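Local structure of S-layer domain-containing protein (Ruminiclostridium thermocellum ATCC 27405, 4QVS) at residues E4-V15 with F22-A32; S95-T103 with F112-E122. The protein is of unknown function but contains a concanavalin A-like lectin/glucanase region, consistent with a role in carbohydrate binding at the cell surface. All coordinates share one frame; numbering follows the deposited sequence. Where two conformers were deposited one is given.

Contact 1 (E4-V15 with F22-A32); sequences ETGAWYMFDEAV and FKDYKGNHGNA. With NA (sodium ion), chain C.
An Asx turn at Asp24 and the sodium site at Met10 and Asp12 lie along this contact between the N-terminal strand 7-9 and the loop 22-32. Asp24 OD1 takes the backbone N of Trp8 at 2.8 Å and closes the Asx turn with the N of Lys26. The two donors come from opposite faces of the carboxylate plane. Asp24 OD2 accepts from Asn28 N and, weakly, from His29 N, so the carboxylate ties the loop together. Tyr25 N then bonds to Trp8 O at 2.9 Å. Met10 is selenomethionine; in one conformer of Tyr25, Met10 SE lies over the ring centre, a Met-aromatic contact. The spacing is very short and Tyr25 has a second conformer, so the fit is doubtful. With CG beside the backbone N (chi1 -65°) and chi2 extended (-176°), the Met10 chain carries SE there. Tyr9 OH donates to Gly30 O at 2.7 Å, in the plane of the ring, while Ala32 CB packs over one ring face. Farther along, Phe11 turns an edge toward the face of Phe22, with planes at 69°. Sodium is bound by Met10 O at 2.3 Å and by Asp12 OD1 at 2.5 Å; the backbone O of Asn45 and Asn47 and, from the second subunit, Asp202 OD1 also bind it. Strand 7-9 pairs antiparallel with a strand of that subunit, and strand 57-60 packs against Tyr9 and Ala32.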
loop_
_atom_site.group_PDB
_atom_site.type_symbol
_atom_site.label_atom_id
_atom_site.label_comp_id
_atom_site.label_asym_id
_atom_site.label_seq_id
_atom_site.Cartn_x
_atom_site.Cartn_y
_atom_site.Cartn_z
ATOM N N GLU A 4 -12.188 1.162 -34.148
ATOM C CA GLU A 4 -11.895 1.065 -32.689
ATOM C C GLU A 4 -12.735 0.029 -31.964
ATOM O O GLU A 4 -13.672 -0.546 -32.526
ATOM C CB GLU A 4 -12.112 2.430 -32.005
ATOM C CG GLU A 4 -11.020 3.439 -32.304
ATOM C CD GLU A 4 -9.667 2.921 -31.866
ATOM O OE1 GLU A 4 -9.634 1.943 -31.083
ATOM O OE2 GLU A 4 -8.636 3.476 -32.308
ATOM N N THR A 5 -12.355 -0.232 -30.717
ATOM C CA THR A 5 -13.151 -1.076 -29.818
ATOM C C THR A 5 -13.072 -0.439 -28.431
ATOM O O THR A 5 -12.398 0.588 -28.246
ATOM C CB THR A 5 -12.714 -2.557 -29.780
ATOM O OG1 THR A 5 -11.341 -2.645 -29.406
ATOM C CG2 THR A 5 -12.902 -3.220 -31.137
ATOM N N GLY A 6 -13.791 -1.003 -27.472
ATOM C CA GLY A 6 -13.781 -0.476 -26.111
ATOM C C GLY A 6 -14.737 0.678 -25.885
ATOM O O GLY A 6 -15.456 1.112 -26.790
ATOM N N ALA A 7 -14.728 1.171 -24.655
ATOM C CA ALA A 7 -15.584 2.249 -24.236
ATOM C C ALA A 7 -14.878 3.297 -23.370
ATOM O O ALA A 7 -13.814 3.048 -22.762
ATOM C CB ALA A 7 -16.746 1.668 -23.470
ATOM N N TRP A 8 -15.526 4.454 -23.294
ATOM C CA TRP A 8 -15.073 5.574 -22.486
ATOM C C TRP A 8 -16.241 6.431 -21.997
ATOM O O TRP A 8 -16.829 7.178 -22.764
ATOM C CB TRP A 8 -14.092 6.433 -23.302
ATOM C CG TRP A 8 -13.517 7.568 -22.563
ATOM C CD1 TRP A 8 -13.598 7.811 -21.234
ATOM C CD2 TRP A 8 -12.601 8.569 -23.100
ATOM N NE1 TRP A 8 -12.829 8.949 -20.910
ATOM C CE2 TRP A 8 -12.231 9.420 -22.044
ATOM C CE3 TRP A 8 -12.107 8.839 -24.383
ATOM C CZ2 TRP A 8 -11.344 10.523 -22.220
ATOM C CZ3 TRP A 8 -11.232 9.945 -24.563
ATOM C CH2 TRP A 8 -10.872 10.761 -23.485
ATOM N N TYR A 9 -16.525 6.350 -20.697
ATOM C CA TYR A 9 -17.555 7.153 -20.055
ATOM C C TYR A 9 -16.883 8.338 -19.345
ATOM O O TYR A 9 -16.145 8.165 -18.374
ATOM C CB TYR A 9 -18.392 6.307 -19.103
ATOM C CG TYR A 9 -19.162 5.249 -19.881
ATOM C CD1 TYR A 9 -20.315 5.595 -20.623
ATOM C CD2 TYR A 9 -18.692 3.966 -19.977
ATOM C CE1 TYR A 9 -20.990 4.671 -21.412
ATOM C CE2 TYR A 9 -19.398 3.018 -20.733
ATOM C CZ TYR A 9 -20.531 3.386 -21.449
ATOM O OH TYR A 9 -21.182 2.427 -22.191
HETATM N N MSE A 10 -17.161 9.530 -19.856
HETATM C CA MSE A 10 -16.584 10.761 -19.330
HETATM C C MSE A 10 -17.532 11.345 -18.338
HETATM O O MSE A 10 -17.170 12.240 -17.600
HETATM C CB MSE A 10 -16.378 11.751 -20.468
HETATM C CG MSE A 10 -15.357 11.258 -21.476
HETATM SE SE MSE A 10 -15.154 12.724 -22.780
HETATM C CE MSE A 10 -14.018 13.782 -21.555
ATOM N N PHE A 11 -18.786 10.885 -18.353
ATOM C CA PHE A 11 -19.779 11.339 -17.394
ATOM C C PHE A 11 -19.874 12.866 -17.232
ATOM O O PHE A 11 -20.053 13.353 -16.097
ATOM C CB PHE A 11 -19.517 10.713 -16.015
ATOM C CG PHE A 11 -19.565 9.211 -15.988
ATOM C CD1 PHE A 11 -20.766 8.528 -16.286
ATOM C CD2 PHE A 11 -18.480 8.468 -15.590
ATOM C CE1 PHE A 11 -20.817 7.155 -16.221
ATOM C CE2 PHE A 11 -18.542 7.071 -15.528
ATOM C CZ PHE A 11 -19.724 6.418 -15.867
ATOM N N ASP A 12 -19.767 13.612 -18.340
ATOM C CA ASP A 12 -19.826 15.080 -18.296
ATOM C C ASP A 12 -21.216 15.672 -18.457
ATOM O O ASP A 12 -21.506 16.705 -17.873
ATOM C CB ASP A 12 -18.897 15.691 -19.350
ATOM C CG ASP A 12 -17.427 15.473 -19.015
ATOM O OD1 ASP A 12 -17.114 15.261 -17.817
ATOM O OD2 ASP A 12 -16.599 15.475 -19.938
ATOM N N GLU A 13 -22.090 15.015 -19.209
ATOM C CA GLU A 13 -23.385 15.588 -19.488
ATOM C C GLU A 13 -24.324 14.533 -20.029
ATOM O O GLU A 13 -23.958 13.790 -20.932
ATOM C CB GLU A 13 -23.195 16.661 -20.552
ATOM C CG GLU A 13 -24.401 17.550 -20.762
ATOM C CD GLU A 13 -24.088 18.646 -21.755
ATOM O OE1 GLU A 13 -23.673 18.302 -22.881
ATOM O OE2 GLU A 13 -24.241 19.846 -21.418
ATOM N N ALA A 14 -25.536 14.489 -19.482
ATOM C CA ALA A 14 -26.545 13.517 -19.883
ATOM C C ALA A 14 -26.869 13.676 -21.350
ATOM O O ALA A 14 -26.794 14.783 -21.900
ATOM C CB ALA A 14 -27.813 13.685 -19.056
ATOM N N VAL A 15 -27.205 12.574 -22.007
ATOM C CA VAL A 15 -27.598 12.708 -23.390
ATOM C C VAL A 15 -28.951 13.422 -23.493
ATOM O O VAL A 15 -29.825 13.311 -22.628
ATOM C CB VAL A 15 -27.680 11.374 -24.127
ATOM C CG1 VAL A 15 -26.313 10.710 -24.180
ATOM C CG2 VAL A 15 -28.733 10.489 -23.502
ATOM N N PHE A 22 -25.528 8.526 -20.097
ATOM C CA PHE A 22 -24.195 8.993 -20.450
ATOM C C PHE A 22 -23.577 8.101 -21.522
ATOM O O PHE A 22 -23.476 6.872 -21.388
ATOM C CB PHE A 22 -23.352 9.063 -19.187
ATOM C CG PHE A 22 -23.875 10.064 -18.202
ATOM C CD1 PHE A 22 -23.533 11.404 -18.311
ATOM C CD2 PHE A 22 -24.762 9.679 -17.208
ATOM C CE1 PHE A 22 -24.049 12.343 -17.429
ATOM C CE2 PHE A 22 -25.293 10.617 -16.325
ATOM C CZ PHE A 22 -24.930 11.944 -16.420
ATOM N N LYS A 23 -23.182 8.734 -22.611
ATOM C CA LYS A 23 -22.698 7.990 -23.766
ATOM C C LYS A 23 -21.291 7.493 -23.626
ATOM O O LYS A 23 -20.493 7.979 -22.787
ATOM C CB LYS A 23 -22.750 8.866 -25.027
ATOM C CG LYS A 23 -21.705 9.971 -25.034
ATOM C CD LYS A 23 -21.675 10.723 -26.344
ATOM C CE LYS A 23 -20.646 11.845 -26.245
ATOM N NZ LYS A 23 -20.447 12.536 -27.544
ATOM N N ASP A 24 -21.022 6.482 -24.442
ATOM C CA ASP A 24 -19.705 5.946 -24.645
ATOM C C ASP A 24 -19.037 6.827 -25.719
ATOM O O ASP A 24 -19.420 6.778 -26.866
ATOM C CB ASP A 24 -19.814 4.548 -25.212
ATOM C CG ASP A 24 -18.507 4.043 -25.716
ATOM O OD1 ASP A 24 -17.472 4.625 -25.336
ATOM O OD2 ASP A 24 -18.513 3.072 -26.483
ATOM N N TYR A 25 -18.039 7.608 -25.345
ATOM C CA TYR A 25 -17.328 8.446 -26.323
ATOM C C TYR A 25 -16.666 7.695 -27.470
ATOM O O TYR A 25 -16.427 8.272 -28.525
ATOM C CB TYR A 25 -16.304 9.311 -25.621
ATOM C CG TYR A 25 -16.950 10.512 -25.038
ATOM C CD1 TYR A 25 -17.691 10.421 -23.875
ATOM C CD2 TYR A 25 -16.866 11.737 -25.683
ATOM C CE1 TYR A 25 -18.307 11.525 -23.353
ATOM C CE2 TYR A 25 -17.481 12.850 -25.164
ATOM C CZ TYR A 25 -18.197 12.740 -24.001
ATOM O OH TYR A 25 -18.800 13.856 -23.498
ATOM N N LYS A 26 -16.375 6.413 -27.276
ATOM C CA LYS A 26 -15.764 5.604 -28.352
ATOM C C LYS A 26 -16.854 5.177 -29.364
ATOM O O LYS A 26 -16.539 4.700 -30.433
ATOM C CB LYS A 26 -15.050 4.365 -27.804
ATOM C CG LYS A 26 -13.817 4.646 -26.952
ATOM C CD LYS A 26 -12.645 5.087 -27.798
ATOM C CE LYS A 26 -11.622 5.866 -26.973
ATOM N NZ LYS A 26 -10.778 6.792 -27.805
ATOM N N GLY A 27 -18.132 5.332 -29.018
ATOM C CA GLY A 27 -19.229 5.016 -29.964
ATOM C C GLY A 27 -19.238 3.558 -30.317
ATOM O O GLY A 27 -19.413 3.202 -31.475
ATOM N N ASN A 28 -18.999 2.712 -29.317
ATOM C CA ASN A 28 -19.053 1.253 -29.490
ATOM C C ASN A 28 -20.073 0.583 -28.590
ATOM O O ASN A 28 -20.408 -0.573 -28.815
ATOM C CB ASN A 28 -17.700 0.608 -29.229
ATOM C CG ASN A 28 -16.623 1.085 -30.176
ATOM O OD1 ASN A 28 -15.533 1.512 -29.744
ATOM N ND2 ASN A 28 -16.911 1.034 -31.464
ATOM N N HIS A 29 -20.577 1.285 -27.578
ATOM C CA HIS A 29 -21.506 0.681 -26.627
ATOM C C HIS A 29 -22.590 1.664 -26.269
ATOM O O HIS A 29 -22.457 2.883 -26.492
ATOM C CB HIS A 29 -20.764 0.141 -25.375
ATOM C CG HIS A 29 -19.690 -0.846 -25.710
ATOM N ND1 HIS A 29 -19.937 -2.195 -25.893
ATOM C CD2 HIS A 29 -18.366 -0.675 -25.942
ATOM C CE1 HIS A 29 -18.811 -2.808 -26.207
ATOM N NE2 HIS A 29 -17.845 -1.906 -26.257
ATOM N N GLY A 30 -23.692 1.107 -25.767
ATOM C CA GLY A 30 -24.832 1.893 -25.318
ATOM C C GLY A 30 -24.537 2.812 -24.154
ATOM O O GLY A 30 -23.408 2.858 -23.611
ATOM N N ASN A 31 -25.572 3.538 -23.756
ATOM C CA ASN A 31 -25.448 4.509 -22.713
ATOM C C ASN A 31 -25.317 3.910 -21.337
ATOM O O ASN A 31 -25.963 2.905 -21.036
ATOM C CB ASN A 31 -26.641 5.443 -22.742
ATOM C CG ASN A 31 -26.728 6.224 -24.030
ATOM O OD1 ASN A 31 -25.709 6.411 -24.710
ATOM N ND2 ASN A 31 -27.935 6.685 -24.382
ATOM N N ALA A 32 -24.425 4.492 -20.529
ATOM C CA ALA A 32 -24.362 4.133 -19.107
ATOM C C ALA A 32 -25.560 4.787 -18.438
ATOM O O ALA A 32 -25.944 5.867 -18.823
ATOM C CB ALA A 32 -23.072 4.621 -18.463
HETATM NA NA NA C . -15.697 13.650 -16.542
HETATM O O HOH W 1 -15.867 -2.599 -27.933
HETATM O O HOH W 2 -20.065 9.705 -20.835
HETATM O O HOH W 3 -23.343 11.675 -22.365
HETATM O O HOH W 4 -14.381 13.317 -18.041
#

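Contact 2 (S95-T103 with F112-E122); sequences SNNKYMRLT and FAMTQSGYYGE
Strands 99-103 and 112-115 run antiparallel, their axes 4.7 Å apart at closest approach and 167° between directions. They form a beta hairpin in the four-stranded antiparallel sheet of the concanavalin A-like region. Tyr99 with Thr115 and Arg101 with Ala113 are hydrogen-bonded pairs. Met100 with Met114 and Leu102 with Phe112 are non-hydrogen-bonded pairs.

The face with Met100, Leu102, Phe112 and Met114 is apolar. The selenomethionines Met100 and Met114 run alongside each other in the same direction, with Met100 SE 3.7 Å from Met114 CE. Met100 CG also meets the Phe112 ring obliquely. Leu102 CD1 rests on Phe112 CB at 3.8 Å. Phe71, Ile73 and Phe75 of strand 71-79 pack on this side.

Tyr99, Arg101, Ala113 and Thr115 point to the other face. Thr115 CG2 lies over one face of the Tyr99 ring, 3.5 Å from its centroid. Thr115 OG1, anti to the backbone N (chi1 -172°), turns the other way to donate to Gly118 O and to accept from Ser117 N, an ST turn. Past the strands, Gly118 N bonds to Asn97 O at 2.8 Å, in the carbonyl plane.

Arg101 NH2 lies at the edge of the Tyr119 ring, near CD1. Arg101 NH1 forms a salt bridge with Asp190 of the second subunit. A water accepts from Arg101 NE and donates to Glu122 OE2. The same carboxylate oxygen is gripped by two protein donors: Arg101 NH2 reaches it at 2.9 Å in a salt bridge, and Tyr99 OH reaches its anti lone pair at 2.6 Å.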
loop_
_atom_site.group_PDB
_atom_site.type_symbol
_atom_site.label_atom_id
_atom_site.label_comp_id
_atom_site.label_asym_id
_atom_site.label_seq_id
_atom_site.Cartn_x
_atom_site.Cartn_y
_atom_site.Cartn_z
ATOM N N SER A 95 -26.188 -16.795 -14.197
ATOM C CA SER A 95 -25.895 -17.447 -12.917
ATOM C C SER A 95 -25.324 -16.390 -12.033
ATOM O O SER A 95 -25.097 -15.279 -12.469
ATOM C CB SER A 95 -24.892 -18.588 -13.076
ATOM O OG SER A 95 -23.633 -18.094 -13.488
ATOM N N ASN A 96 -25.118 -16.727 -10.782
ATOM C CA ASN A 96 -24.661 -15.756 -9.830
ATOM C C ASN A 96 -23.218 -16.042 -9.364
ATOM O O ASN A 96 -22.759 -15.368 -8.458
ATOM C CB ASN A 96 -25.598 -15.786 -8.615
ATOM C CG ASN A 96 -25.498 -17.093 -7.840
ATOM O OD1 ASN A 96 -24.716 -17.964 -8.206
ATOM N ND2 ASN A 96 -26.300 -17.244 -6.780
ATOM N N ASN A 97 -22.554 -17.050 -9.957
ATOM C CA ASN A 97 -21.239 -17.543 -9.498
ATOM C C ASN A 97 -20.109 -17.472 -10.538
ATOM O O ASN A 97 -19.072 -18.108 -10.392
ATOM C CB ASN A 97 -21.420 -18.982 -8.948
ATOM C CG ASN A 97 -21.856 -19.981 -10.022
ATOM O OD1 ASN A 97 -22.479 -19.636 -11.030
ATOM N ND2 ASN A 97 -21.519 -21.215 -9.807
ATOM N N LYS A 98 -20.344 -16.661 -11.573
ATOM C CA LYS A 98 -19.467 -16.450 -12.699
ATOM C C LYS A 98 -19.369 -14.934 -12.864
ATOM O O LYS A 98 -20.292 -14.281 -13.377
ATOM C CB LYS A 98 -20.036 -17.072 -13.964
ATOM C CG LYS A 98 -19.883 -18.584 -14.065
ATOM C CD LYS A 98 -20.196 -19.051 -15.492
ATOM C CE LYS A 98 -20.095 -20.554 -15.667
ATOM N NZ LYS A 98 -21.125 -21.290 -14.888
ATOM N N TYR A 99 -18.257 -14.366 -12.424
ATOM C CA TYR A 99 -18.150 -12.916 -12.419
ATOM C C TYR A 99 -16.729 -12.452 -12.164
ATOM O O TYR A 99 -15.875 -13.272 -11.820
ATOM C CB TYR A 99 -19.025 -12.343 -11.282
ATOM C CG TYR A 99 -18.665 -12.768 -9.841
ATOM C CD1 TYR A 99 -17.702 -12.066 -9.085
ATOM C CD2 TYR A 99 -19.328 -13.822 -9.220
ATOM C CE1 TYR A 99 -17.392 -12.442 -7.787
ATOM C CE2 TYR A 99 -19.045 -14.205 -7.931
ATOM C CZ TYR A 99 -18.076 -13.512 -7.214
ATOM O OH TYR A 99 -17.825 -13.903 -5.938
HETATM N N MSE A 100 -16.512 -11.141 -12.336
HETATM C CA MSE A 100 -15.240 -10.513 -11.967
HETATM C C MSE A 100 -15.671 -9.213 -11.351
HETATM O O MSE A 100 -16.596 -8.567 -11.822
HETATM C CB MSE A 100 -14.195 -10.539 -13.067
HETATM C CG MSE A 100 -14.356 -9.415 -14.066
HETATM SE SE MSE A 100 -13.392 -9.895 -15.706
HETATM C CE MSE A 100 -13.859 -8.116 -16.247
ATOM N N ARG A 101 -15.039 -8.868 -10.233
ATOM C CA ARG A 101 -15.440 -7.750 -9.429
ATOM C C ARG A 101 -14.242 -7.029 -8.746
ATOM O O ARG A 101 -13.388 -7.681 -8.165
ATOM C CB ARG A 101 -16.301 -8.355 -8.361
ATOM C CG ARG A 101 -16.961 -7.401 -7.408
ATOM C CD ARG A 101 -18.040 -8.135 -6.623
ATOM N NE ARG A 101 -17.515 -9.244 -5.799
ATOM C CZ ARG A 101 -18.213 -9.857 -4.844
ATOM N NH1 ARG A 101 -19.459 -9.504 -4.593
ATOM N NH2 ARG A 101 -17.665 -10.848 -4.127
ATOM N N LEU A 102 -14.213 -5.711 -8.791
ATOM C CA LEU A 102 -13.099 -4.965 -8.157
ATOM C C LEU A 102 -13.729 -4.385 -6.928
ATOM O O LEU A 102 -14.818 -3.822 -7.009
ATOM C CB LEU A 102 -12.534 -3.846 -9.026
ATOM C CG LEU A 102 -11.388 -3.018 -8.382
ATOM C CD1 LEU A 102 -10.103 -3.797 -8.324
ATOM C CD2 LEU A 102 -11.160 -1.757 -9.181
ATOM N N THR A 103 -13.068 -4.547 -5.779
ATOM C CA THR A 103 -13.599 -4.052 -4.558
ATOM C C THR A 103 -12.578 -3.211 -3.754
ATOM O O THR A 103 -11.355 -3.391 -3.867
ATOM C CB THR A 103 -14.021 -5.213 -3.689
ATOM O OG1 THR A 103 -12.910 -6.074 -3.515
ATOM C CG2 THR A 103 -15.170 -6.056 -4.374
ATOM N N PHE A 112 -9.186 -7.368 -6.676
ATOM C CA PHE A 112 -9.803 -7.769 -7.891
ATOM C C PHE A 112 -9.964 -9.262 -7.767
ATOM O O PHE A 112 -9.086 -9.944 -7.301
ATOM C CB PHE A 112 -8.951 -7.374 -9.080
ATOM C CG PHE A 112 -9.504 -7.814 -10.357
ATOM C CD1 PHE A 112 -10.720 -7.294 -10.803
ATOM C CD2 PHE A 112 -8.858 -8.758 -11.108
ATOM C CE1 PHE A 112 -11.280 -7.718 -11.995
ATOM C CE2 PHE A 112 -9.417 -9.196 -12.310
ATOM C CZ PHE A 112 -10.635 -8.671 -12.750
ATOM N N ALA A 113 -11.123 -9.740 -8.153
ATOM C CA ALA A 113 -11.484 -11.165 -8.059
ATOM C C ALA A 113 -12.174 -11.612 -9.324
ATOM O O ALA A 113 -12.920 -10.838 -9.911
ATOM C CB ALA A 113 -12.410 -11.406 -6.891
HETATM N N MSE A 114 -11.863 -12.833 -9.759
HETATM C CA MSE A 114 -12.487 -13.484 -10.902
HETATM C C MSE A 114 -12.832 -14.832 -10.390
HETATM O O MSE A 114 -12.021 -15.439 -9.658
HETATM C CB MSE A 114 -11.540 -13.755 -12.066
HETATM C CG MSE A 114 -10.846 -12.485 -12.583
HETATM SE SE MSE A 114 -10.197 -12.677 -14.426
HETATM C CE MSE A 114 -11.866 -13.227 -15.301
ATOM N N THR A 115 -14.031 -15.311 -10.739
ATOM C CA THR A 115 -14.446 -16.640 -10.340
ATOM C C THR A 115 -15.425 -17.218 -11.333
ATOM O O THR A 115 -16.177 -16.527 -12.062
ATOM C CB THR A 115 -15.091 -16.705 -8.939
ATOM O OG1 THR A 115 -15.294 -18.062 -8.547
ATOM C CG2 THR A 115 -16.409 -16.038 -8.911
ATOM N N GLN A 116 -15.361 -18.528 -11.337
ATOM C CA GLN A 116 -16.187 -19.374 -12.122
ATOM C C GLN A 116 -16.920 -20.326 -11.138
ATOM O O GLN A 116 -17.734 -21.111 -11.565
ATOM C CB GLN A 116 -15.274 -20.142 -13.082
ATOM C CG GLN A 116 -15.939 -20.621 -14.357
ATOM C CD GLN A 116 -14.954 -21.248 -15.337
ATOM O OE1 GLN A 116 -14.712 -20.702 -16.423
ATOM N NE2 GLN A 116 -14.353 -22.372 -14.943
ATOM N N SER A 117 -16.667 -20.242 -9.827
ATOM C CA SER A 117 -17.339 -21.143 -8.897
ATOM C C SER A 117 -17.830 -20.421 -7.667
ATOM O O SER A 117 -17.693 -20.902 -6.541
ATOM C CB SER A 117 -16.423 -22.297 -8.530
ATOM O OG SER A 117 -15.314 -21.815 -7.809
ATOM N N GLY A 118 -18.416 -19.252 -7.876
ATOM C CA GLY A 118 -18.960 -18.464 -6.785
ATOM C C GLY A 118 -17.906 -17.810 -5.892
ATOM O O GLY A 118 -16.682 -17.834 -6.165
ATOM N N TYR A 119 -18.425 -17.236 -4.815
ATOM C CA TYR A 119 -17.646 -16.488 -3.848
ATOM C C TYR A 119 -16.457 -17.256 -3.292
ATOM O O TYR A 119 -15.387 -16.696 -3.169
ATOM C CB TYR A 119 -18.553 -15.948 -2.724
ATOM C CG TYR A 119 -17.807 -15.150 -1.657
ATOM C CD1 TYR A 119 -17.337 -13.856 -1.922
ATOM C CD2 TYR A 119 -17.586 -15.683 -0.378
ATOM C CE1 TYR A 119 -16.657 -13.132 -0.966
ATOM C CE2 TYR A 119 -16.915 -14.961 0.597
ATOM C CZ TYR A 119 -16.442 -13.695 0.294
ATOM O OH TYR A 119 -15.781 -12.987 1.241
ATOM N N TYR A 120 -16.631 -18.537 -3.001
ATOM C CA TYR A 120 -15.560 -19.310 -2.389
ATOM C C TYR A 120 -14.526 -19.741 -3.357
ATOM O O TYR A 120 -13.561 -20.355 -2.955
ATOM C CB TYR A 120 -16.096 -20.539 -1.645
ATOM C CG TYR A 120 -17.040 -20.130 -0.570
ATOM C CD1 TYR A 120 -16.579 -19.475 0.573
ATOM C CD2 TYR A 120 -18.415 -20.364 -0.690
ATOM C CE1 TYR A 120 -17.461 -19.055 1.562
ATOM C CE2 TYR A 120 -19.304 -19.956 0.298
ATOM C CZ TYR A 120 -18.836 -19.297 1.413
ATOM O OH TYR A 120 -19.735 -18.904 2.400
ATOM N N GLY A 121 -14.716 -19.459 -4.634
ATOM C CA GLY A 121 -13.720 -19.855 -5.606
ATOM C C GLY A 121 -12.998 -18.656 -6.175
ATOM O O GLY A 121 -12.285 -18.767 -7.130
ATOM N N GLU A 122 -13.199 -17.501 -5.612
ATOM C CA GLU A 122 -12.523 -16.329 -6.159
ATOM C C GLU A 122 -11.007 -16.457 -6.226
ATOM O O GLU A 122 -10.380 -16.939 -5.302
ATOM C CB GLU A 122 -12.868 -15.109 -5.344
ATOM C CG GLU A 122 -14.277 -14.609 -5.588
ATOM C CD GLU A 122 -14.562 -13.335 -4.807
ATOM O OE1 GLU A 122 -13.673 -12.882 -4.077
ATOM O OE2 GLU A 122 -15.676 -12.782 -4.909
HETATM O O HOH W 5 -14.946 -9.936 -5.159
#

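In the fold
Contacts 1 and 2 are successive along the chain and share no strand. Their centres lie about 26 Å apart, their nearest atoms about 12 Å. Contact 2 is the more buried: a regular hairpin with one apolar face and one more polar face. Contact 1 is partly buried, with an irregular loop on one side. Its polar contacts centre on a metal ion and a carboxylate that accepts from backbone N-H groups, beside aromatic packing. In contact 2 the acid serves side-chain donors and the backbones form a regular ladder; contact 1 has one direct backbone hydrogen bond. Both touch the second subunit, contact 1 through strand pairing and shared sodium, contact 2 through a salt bridge, hydrogen bonds and packing.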